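Local coordinates for protein aminotransferase, classes I and II (Silicibacter pomeroyi DSS-3, PDB 3H14) that probably transfers amino groups between L-aspartate and 2-oxoglutarate using pyridoxal 5'-phosphate, as other aminotransferases of its family do, at residues V38-P46 / S229-W237; S100-L111 / E221-S229. All coordinates share one frame; numbering follows the deposited sequence. Where two conformers were deposited one is given.

Contact 1: V38-P46 / S229-W237; sequences VGQPGTGAP and SKYFSMTGW
K230 and S233 bond to G39 and G44 in a loop-to-loop contact that mixes polar bonds with packing of P41 and A45. The loop 38-46 leads into helix 47-57, while 229-237 connects strands 223-227 and 240-243. The second loop matches the signature of the aminotransferase family, in which the lysine normally carries the pyridoxal phosphate. K230 holds that position, so the contact probably borders the cofactor site. K230 NZ donates to G39 O at 2.6 Å, with a C=O...N angle of 165°. Its chain bends at chi2 (-64°) and then runs extended to reach that carbonyl. P41 sets its CG and CD against backbone oxygens: CD lies 3.3 Å from S229 O, and CG packs near K230 O. T235 OG1 donates to the same S229 O at 2.7 Å, while its methyl CG2 meets the side-chain amide of Q40, the two side chains crossing at about a right angle.

S233 closes the type I turn that begins at K230. Its OG is anti to the backbone N (chi1 -162°) and points into the other loop. It donates to G44 O at 2.8 Å from above the carbonyl plane. T43 OG1 stands 2.6 Å from S233 OG, as a probable hydrogen bond whose proton has another acceptor within reach. Two waters add bridges: one links T43 O to T235 N, the other A45 N to W237 NE1. A45 CB also packs on M234 CG at 3.9 Å. P46 and M234 extend the apolar part onto helix 265-274.

Hydrogen bonds and two waters thus tie the loops together, with P41 and A45 packed between. Carbonyl oxygens of 38-46 receive both K230 NZ and S233 OG.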
loop_
_atom_site.group_PDB
_atom_site.type_symbol
_atom_site.label_atom_id
_atom_site.label_comp_id
_atom_site.label_asym_id
_atom_site.label_seq_id
_atom_site.Cartn_x
_atom_site.Cartn_y
_atom_site.Cartn_z
ATOM N N VAL A 38 11.709 -1.989 -2.205
ATOM C CA VAL A 38 10.516 -2.726 -2.684
ATOM C C VAL A 38 9.365 -2.588 -1.725
ATOM O O VAL A 38 9.544 -2.515 -0.536
ATOM C CB VAL A 38 10.776 -4.223 -2.956
ATOM C CG1 VAL A 38 9.612 -4.803 -3.798
ATOM C CG2 VAL A 38 12.110 -4.455 -3.706
ATOM N N GLY A 39 8.160 -2.512 -2.261
ATOM C CA GLY A 39 7.000 -2.377 -1.443
ATOM C C GLY A 39 6.250 -3.687 -1.321
ATOM O O GLY A 39 5.062 -3.718 -1.548
ATOM N N GLN A 40 6.963 -4.751 -0.977
ATOM C CA GLN A 40 6.401 -6.105 -0.911
ATOM C C GLN A 40 7.154 -6.859 0.158
ATOM O O GLN A 40 8.343 -6.583 0.358
ATOM C CB GLN A 40 6.615 -6.880 -2.212
ATOM C CG GLN A 40 6.459 -6.101 -3.495
ATOM C CD GLN A 40 6.914 -6.881 -4.726
ATOM O OE1 GLN A 40 7.747 -7.803 -4.650
ATOM N NE2 GLN A 40 6.371 -6.508 -5.870
ATOM N N PRO A 41 6.494 -7.814 0.834
ATOM C CA PRO A 41 7.177 -8.625 1.823
ATOM C C PRO A 41 8.391 -9.378 1.276
ATOM O O PRO A 41 8.447 -9.710 0.083
ATOM C CB PRO A 41 6.100 -9.614 2.271
ATOM C CG PRO A 41 4.840 -8.947 1.977
ATOM C CD PRO A 41 5.061 -8.160 0.748
ATOM N N GLY A 42 9.365 -9.622 2.151
ATOM C CA GLY A 42 10.503 -10.445 1.798
ATOM C C GLY A 42 10.091 -11.920 1.695
ATOM O O GLY A 42 10.773 -12.721 1.068
ATOM N N THR A 43 8.963 -12.284 2.283
ATOM C CA THR A 43 8.563 -13.678 2.352
ATOM C C THR A 43 7.594 -14.041 1.239
ATOM O O THR A 43 6.966 -13.190 0.639
ATOM C CB THR A 43 7.948 -13.993 3.712
ATOM O OG1 THR A 43 6.968 -13.000 4.030
ATOM C CG2 THR A 43 9.056 -14.008 4.790
ATOM N N GLY A 44 7.528 -15.328 0.946
ATOM C CA GLY A 44 6.488 -15.852 0.079
ATOM C C GLY A 44 5.245 -16.264 0.847
ATOM O O GLY A 44 5.110 -16.019 2.045
ATOM N N ALA A 45 4.331 -16.916 0.141
ATOM C CA ALA A 45 3.098 -17.412 0.745
ATOM C C ALA A 45 3.389 -18.316 1.934
ATOM O O ALA A 45 4.354 -19.103 1.927
ATOM C CB ALA A 45 2.246 -18.134 -0.271
ATOM N N PRO A 46 2.557 -18.221 2.970
ATOM C CA PRO A 46 2.796 -19.042 4.139
ATOM C C PRO A 46 2.697 -20.550 3.824
ATOM O O PRO A 46 2.012 -20.957 2.889
ATOM C CB PRO A 46 1.717 -18.591 5.109
ATOM C CG PRO A 46 0.659 -17.986 4.255
ATOM C CD PRO A 46 1.346 -17.397 3.093
ATOM N N SER A 229 -1.589 -9.540 -0.352
ATOM C CA SER A 229 -0.234 -9.317 -0.804
ATOM C C SER A 229 0.753 -8.900 0.296
ATOM O O SER A 229 1.963 -9.010 0.080
ATOM C CB SER A 229 -0.207 -8.274 -1.927
ATOM O OG SER A 229 -0.741 -7.034 -1.475
ATOM N N LYS A 230 0.247 -8.420 1.442
ATOM C CA LYS A 230 1.079 -7.791 2.474
ATOM C C LYS A 230 1.159 -8.609 3.781
ATOM O O LYS A 230 2.053 -9.421 3.918
ATOM C CB LYS A 230 0.639 -6.348 2.737
ATOM C CG LYS A 230 0.488 -5.500 1.484
ATOM C CD LYS A 230 1.808 -5.271 0.700
ATOM C CE LYS A 230 1.504 -4.388 -0.511
ATOM N NZ LYS A 230 2.528 -4.291 -1.564
ATOM N N TYR A 231 0.273 -8.390 4.741
ATOM C CA TYR A 231 0.262 -9.216 5.954
ATOM C C TYR A 231 0.142 -10.703 5.600
ATOM O O TYR A 231 0.775 -11.558 6.214
ATOM C CB TYR A 231 -0.908 -8.863 6.837
ATOM C CG TYR A 231 -0.987 -9.751 8.043
ATOM C CD1 TYR A 231 -0.044 -9.635 9.090
ATOM C CD2 TYR A 231 -1.936 -10.747 8.129
ATOM C CE1 TYR A 231 -0.097 -10.483 10.208
ATOM C CE2 TYR A 231 -2.012 -11.561 9.250
ATOM C CZ TYR A 231 -1.093 -11.430 10.276
ATOM O OH TYR A 231 -1.195 -12.286 11.341
ATOM N N PHE A 232 -0.677 -11.015 4.602
ATOM C CA PHE A 232 -0.851 -12.441 4.237
ATOM C C PHE A 232 0.233 -12.990 3.334
ATOM O O PHE A 232 0.245 -14.181 3.066
ATOM C CB PHE A 232 -2.243 -12.687 3.693
ATOM C CG PHE A 232 -3.283 -12.421 4.704
ATOM C CD1 PHE A 232 -3.523 -13.348 5.717
ATOM C CD2 PHE A 232 -3.988 -11.233 4.692
ATOM C CE1 PHE A 232 -4.459 -13.106 6.699
ATOM C CE2 PHE A 232 -4.945 -10.986 5.639
ATOM C CZ PHE A 232 -5.177 -11.939 6.672
ATOM N N SER A 233 1.142 -12.104 2.887
ATOM C CA SER A 233 2.404 -12.491 2.246
ATOM C C SER A 233 2.222 -13.259 0.948
ATOM O O SER A 233 3.044 -14.111 0.632
ATOM C CB SER A 233 3.270 -13.292 3.228
ATOM O OG SER A 233 4.641 -13.320 2.809
HETATM N N MSE A 234 1.185 -12.927 0.173
HETATM C CA MSE A 234 0.951 -13.559 -1.117
HETATM C C MSE A 234 1.063 -12.593 -2.286
HETATM O O MSE A 234 0.262 -12.615 -3.228
HETATM C CB MSE A 234 -0.421 -14.254 -1.108
HETATM C CG MSE A 234 -0.467 -15.345 -0.126
HETATM SE SE MSE A 234 -2.196 -16.200 -0.046
HETATM C CE MSE A 234 -2.277 -16.778 -1.890
ATOM N N THR A 235 2.079 -11.727 -2.246
ATOM C CA THR A 235 2.407 -10.923 -3.398
ATOM C C THR A 235 2.668 -11.863 -4.568
ATOM O O THR A 235 3.315 -12.880 -4.421
ATOM C CB THR A 235 3.668 -10.012 -3.130
ATOM O OG1 THR A 235 3.310 -8.965 -2.211
ATOM C CG2 THR A 235 4.211 -9.423 -4.440
ATOM N N GLY A 236 2.111 -11.538 -5.716
ATOM C CA GLY A 236 2.330 -12.331 -6.917
ATOM C C GLY A 236 1.176 -13.276 -7.233
ATOM O O GLY A 236 1.096 -13.811 -8.325
ATOM N N TRP A 237 0.288 -13.495 -6.275
ATOM C CA TRP A 237 -0.807 -14.477 -6.413
ATOM C C TRP A 237 -2.106 -13.890 -6.971
ATOM O O TRP A 237 -3.046 -14.617 -7.301
ATOM C CB TRP A 237 -1.063 -15.117 -5.050
ATOM C CG TRP A 237 0.039 -16.071 -4.643
ATOM C CD1 TRP A 237 1.148 -15.776 -3.931
ATOM C CD2 TRP A 237 0.096 -17.486 -4.905
ATOM N NE1 TRP A 237 1.903 -16.908 -3.729
ATOM C CE2 TRP A 237 1.278 -17.972 -4.314
ATOM C CE3 TRP A 237 -0.743 -18.383 -5.584
ATOM C CZ2 TRP A 237 1.674 -19.306 -4.413
ATOM C CZ3 TRP A 237 -0.359 -19.713 -5.683
ATOM C CH2 TRP A 237 0.833 -20.170 -5.075
HETATM O O HOH W 1 4.616 -11.826 -0.476
HETATM O O HOH W 2 4.630 -17.232 -2.588
#

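Contact 2: S100-L111 / E221-S229; sequences SSGGFLLAFTAL and ECYVINSFS
A107, A110 and L111 pack on Y223 where helix 100-111 covers one side of strand 223-227. The strand belongs to the mixed seven-stranded sheet of the large domain of the fold-type I aminotransferases. Helix and strand run nearly antiparallel, at 162°, with axes 7.8 Å apart.

Apolar contacts dominate. Y223 and I225 both face the helix. A107 CB touches Y223 CD2 at 3.6 Å, and A110 CB lies beside its hydroxyl, which is hydrogen-bonded to Q248. I225 splits its branches: CD1 packs against A107 CB, while CG2 turns to F104 and S100. With CG2 anti to the backbone N, I225 presents this methyl over one face of the F104 ring, in a CH-pi contact offset toward the rim. M242 of strand 240-243 also touches Y223 and I225.

Polar contacts gather at the N-terminal end of the helix. S100 OG makes a weak hydrogen bond to N226 O, doubtful because S100 has two deposited conformers. A water joins S100 N to S227 OG, which also bonds S229 OG.

At the other end, L111 CD1 sits 3.9 Å from the Y223 ring centroid, only 4° off the ring normal.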
loop_
_atom_site.group_PDB
_atom_site.type_symbol
_atom_site.label_atom_id
_atom_site.label_comp_id
_atom_site.label_asym_id
_atom_site.label_seq_id
_atom_site.Cartn_x
_atom_site.Cartn_y
_atom_site.Cartn_z
ATOM N N SER A 100 -5.361 -5.995 -5.378
ATOM C CA SER A 100 -5.833 -4.644 -5.179
ATOM C C SER A 100 -6.039 -3.877 -6.476
ATOM O O SER A 100 -6.957 -3.047 -6.532
ATOM C CB SER A 100 -5.016 -3.896 -4.144
ATOM O OG SER A 100 -5.643 -4.123 -2.884
ATOM N N SER A 101 -5.292 -4.184 -7.533
ATOM C CA SER A 101 -5.496 -3.553 -8.845
ATOM C C SER A 101 -6.940 -3.782 -9.285
ATOM O O SER A 101 -7.608 -2.870 -9.766
ATOM C CB SER A 101 -4.538 -4.151 -9.896
ATOM O OG SER A 101 -4.517 -3.409 -11.123
ATOM N N GLY A 102 -7.389 -5.031 -9.122
ATOM C CA GLY A 102 -8.750 -5.454 -9.444
ATOM C C GLY A 102 -9.776 -4.752 -8.582
ATOM O O GLY A 102 -10.849 -4.399 -9.045
ATOM N N GLY A 103 -9.462 -4.575 -7.311
ATOM C CA GLY A 103 -10.357 -3.874 -6.407
ATOM C C GLY A 103 -10.492 -2.426 -6.817
ATOM O O GLY A 103 -11.596 -1.867 -6.839
ATOM N N PHE A 104 -9.359 -1.792 -7.106
ATOM C CA PHE A 104 -9.399 -0.398 -7.589
ATOM C C PHE A 104 -10.193 -0.260 -8.902
ATOM O O PHE A 104 -11.005 0.662 -9.055
ATOM C CB PHE A 104 -7.998 0.194 -7.739
ATOM C CG PHE A 104 -7.269 0.341 -6.445
ATOM C CD1 PHE A 104 -7.879 0.967 -5.350
ATOM C CD2 PHE A 104 -5.976 -0.157 -6.297
ATOM C CE1 PHE A 104 -7.204 1.078 -4.144
ATOM C CE2 PHE A 104 -5.295 -0.043 -5.060
ATOM C CZ PHE A 104 -5.911 0.569 -4.002
ATOM N N LEU A 105 -9.964 -1.164 -9.838
ATOM C CA LEU A 105 -10.711 -1.164 -11.083
ATOM C C LEU A 105 -12.207 -1.257 -10.844
ATOM O O LEU A 105 -13.001 -0.562 -11.484
ATOM C CB LEU A 105 -10.250 -2.322 -11.978
ATOM C CG LEU A 105 -11.003 -2.512 -13.292
ATOM C CD1 LEU A 105 -10.850 -1.256 -14.134
ATOM C CD2 LEU A 105 -10.505 -3.735 -14.056
ATOM N N LEU A 106 -12.605 -2.093 -9.900
ATOM C CA LEU A 106 -14.008 -2.365 -9.700
ATOM C C LEU A 106 -14.625 -1.203 -8.963
ATOM O O LEU A 106 -15.687 -0.731 -9.358
ATOM C CB LEU A 106 -14.198 -3.662 -8.924
ATOM C CG LEU A 106 -13.909 -4.954 -9.688
ATOM C CD1 LEU A 106 -14.020 -6.123 -8.679
ATOM C CD2 LEU A 106 -14.903 -5.071 -10.889
ATOM N N ALA A 107 -13.922 -0.707 -7.935
ATOM C CA ALA A 107 -14.379 0.464 -7.221
ATOM C C ALA A 107 -14.558 1.629 -8.172
ATOM O O ALA A 107 -15.603 2.279 -8.174
ATOM C CB ALA A 107 -13.457 0.811 -6.116
ATOM N N PHE A 108 -13.533 1.947 -8.952
ATOM C CA PHE A 108 -13.601 3.146 -9.753
ATOM C C PHE A 108 -14.664 3.016 -10.834
ATOM O O PHE A 108 -15.316 4.015 -11.173
ATOM C CB PHE A 108 -12.245 3.448 -10.413
ATOM C CG PHE A 108 -11.136 3.726 -9.442
ATOM C CD1 PHE A 108 -11.402 4.095 -8.127
ATOM C CD2 PHE A 108 -9.804 3.690 -9.863
ATOM C CE1 PHE A 108 -10.374 4.365 -7.258
ATOM C CE2 PHE A 108 -8.778 3.939 -8.958
ATOM C CZ PHE A 108 -9.089 4.290 -7.667
ATOM N N THR A 109 -14.850 1.796 -11.364
ATOM C CA THR A 109 -15.871 1.583 -12.401
ATOM C C THR A 109 -17.297 1.765 -11.875
ATOM O O THR A 109 -18.144 2.354 -12.553
ATOM C CB THR A 109 -15.718 0.198 -13.049
ATOM O OG1 THR A 109 -14.407 0.115 -13.626
ATOM C CG2 THR A 109 -16.811 -0.021 -14.130
ATOM N N ALA A 110 -17.541 1.239 -10.684
ATOM C CA ALA A 110 -18.824 1.324 -10.012
ATOM C C ALA A 110 -19.178 2.753 -9.656
ATOM O O ALA A 110 -20.336 3.168 -9.723
ATOM C CB ALA A 110 -18.802 0.440 -8.736
ATOM N N LEU A 111 -18.163 3.538 -9.312
ATOM C CA LEU A 111 -18.399 4.833 -8.663
ATOM C C LEU A 111 -18.212 6.085 -9.505
ATOM O O LEU A 111 -18.749 7.149 -9.153
ATOM C CB LEU A 111 -17.550 4.893 -7.396
ATOM C CG LEU A 111 -17.910 3.923 -6.269
ATOM C CD1 LEU A 111 -16.846 3.991 -5.229
ATOM C CD2 LEU A 111 -19.280 4.224 -5.608
ATOM N N GLU A 221 -21.347 2.954 4.251
ATOM C CA GLU A 221 -21.379 3.642 2.954
ATOM C C GLU A 221 -19.967 4.019 2.489
ATOM O O GLU A 221 -19.549 5.186 2.481
ATOM C CB GLU A 221 -22.326 4.853 2.998
ATOM C CG GLU A 221 -23.786 4.511 3.361
ATOM C CD GLU A 221 -24.375 3.320 2.601
ATOM O OE1 GLU A 221 -24.365 3.320 1.344
ATOM O OE2 GLU A 221 -24.857 2.372 3.274
ATOM N N CYS A 222 -19.216 2.986 2.150
ATOM C CA CYS A 222 -17.836 3.131 1.709
ATOM C C CYS A 222 -17.478 1.857 0.999
ATOM O O CYS A 222 -18.160 0.856 1.162
ATOM C CB CYS A 222 -16.877 3.374 2.890
ATOM S SG CYS A 222 -16.728 2.016 4.044
ATOM N N TYR A 223 -16.461 1.924 0.162
ATOM C CA TYR A 223 -15.819 0.741 -0.415
ATOM C C TYR A 223 -14.534 0.533 0.379
ATOM O O TYR A 223 -13.778 1.474 0.572
ATOM C CB TYR A 223 -15.484 0.962 -1.878
ATOM C CG TYR A 223 -16.604 0.676 -2.845
ATOM C CD1 TYR A 223 -17.938 1.012 -2.531
ATOM C CD2 TYR A 223 -16.350 0.103 -4.066
ATOM C CE1 TYR A 223 -18.976 0.781 -3.427
ATOM C CE2 TYR A 223 -17.376 -0.149 -4.958
ATOM C CZ TYR A 223 -18.702 0.202 -4.616
ATOM O OH TYR A 223 -19.738 -0.044 -5.485
ATOM N N VAL A 224 -14.307 -0.676 0.867
ATOM C CA VAL A 224 -13.018 -1.035 1.511
ATOM C C VAL A 224 -12.255 -1.947 0.527
ATOM O O VAL A 224 -12.851 -2.904 -0.058
ATOM C CB VAL A 224 -13.241 -1.742 2.862
ATOM C CG1 VAL A 224 -11.939 -2.357 3.413
ATOM C CG2 VAL A 224 -13.819 -0.808 3.884
ATOM N N ILE A 225 -10.972 -1.642 0.331
ATOM C CA ILE A 225 -10.110 -2.382 -0.614
ATOM C C ILE A 225 -9.009 -3.064 0.205
ATOM O O ILE A 225 -8.399 -2.441 1.056
ATOM C CB ILE A 225 -9.479 -1.456 -1.713
ATOM C CG1 ILE A 225 -10.543 -0.573 -2.408
ATOM C CG2 ILE A 225 -8.601 -2.284 -2.718
ATOM C CD1 ILE A 225 -11.740 -1.312 -2.994
ATOM N N ASN A 226 -8.808 -4.363 -0.030
ATOM C CA ASN A 226 -7.763 -5.104 0.640
ATOM C C ASN A 226 -7.133 -6.139 -0.297
ATOM O O ASN A 226 -7.496 -6.285 -1.461
ATOM C CB ASN A 226 -8.274 -5.748 1.910
ATOM C CG ASN A 226 -7.277 -5.652 3.078
ATOM O OD1 ASN A 226 -6.088 -6.008 2.957
ATOM N ND2 ASN A 226 -7.790 -5.226 4.247
ATOM N N SER A 227 -6.143 -6.829 0.236
ATOM C CA SER A 227 -5.290 -7.700 -0.556
ATOM C C SER A 227 -4.659 -8.734 0.365
ATOM O O SER A 227 -4.509 -8.498 1.585
ATOM C CB SER A 227 -4.186 -6.874 -1.209
ATOM O OG SER A 227 -3.346 -7.674 -2.063
ATOM N N PHE A 228 -4.267 -9.861 -0.231
ATOM C CA PHE A 228 -3.463 -10.870 0.466
ATOM C C PHE A 228 -1.965 -10.668 0.252
ATOM O O PHE A 228 -1.173 -11.499 0.691
ATOM C CB PHE A 228 -3.889 -12.269 0.017
ATOM C CG PHE A 228 -5.259 -12.626 0.477
ATOM C CD1 PHE A 228 -5.442 -13.117 1.758
ATOM C CD2 PHE A 228 -6.369 -12.426 -0.326
ATOM C CE1 PHE A 228 -6.675 -13.440 2.219
ATOM C CE2 PHE A 228 -7.648 -12.753 0.129
ATOM C CZ PHE A 228 -7.802 -13.238 1.411
ATOM N N SER A 229 -1.589 -9.540 -0.352
ATOM C CA SER A 229 -0.234 -9.317 -0.804
ATOM C C SER A 229 0.753 -8.900 0.296
ATOM O O SER A 229 1.963 -9.010 0.080
ATOM C CB SER A 229 -0.207 -8.274 -1.927
ATOM O OG SER A 229 -0.741 -7.034 -1.475
HETATM O O HOH W 3 -2.722 -7.014 -4.541
#

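How the contacts relate
The two contacts share S229, the last residue of segment 221-229 and the first of 229-237. Their centres are 19 Å apart. Contact 2 is nested along the chain inside the loop closed by contact 1, in the order 38-46, 100-111, 221-229, 229-237. Contact 2 sets strand 223-227 in the seven-stranded sheet against helix 100-111. The chain then leaves that strand for the loop of contact 1 that carries K230, probably the cofactor lysine. A probable backbone hydrogen bond, M234 N to F228 O at 2.8 Å, joins the segments directly. The buried helix-strand layer thus leads into the probable cofactor site.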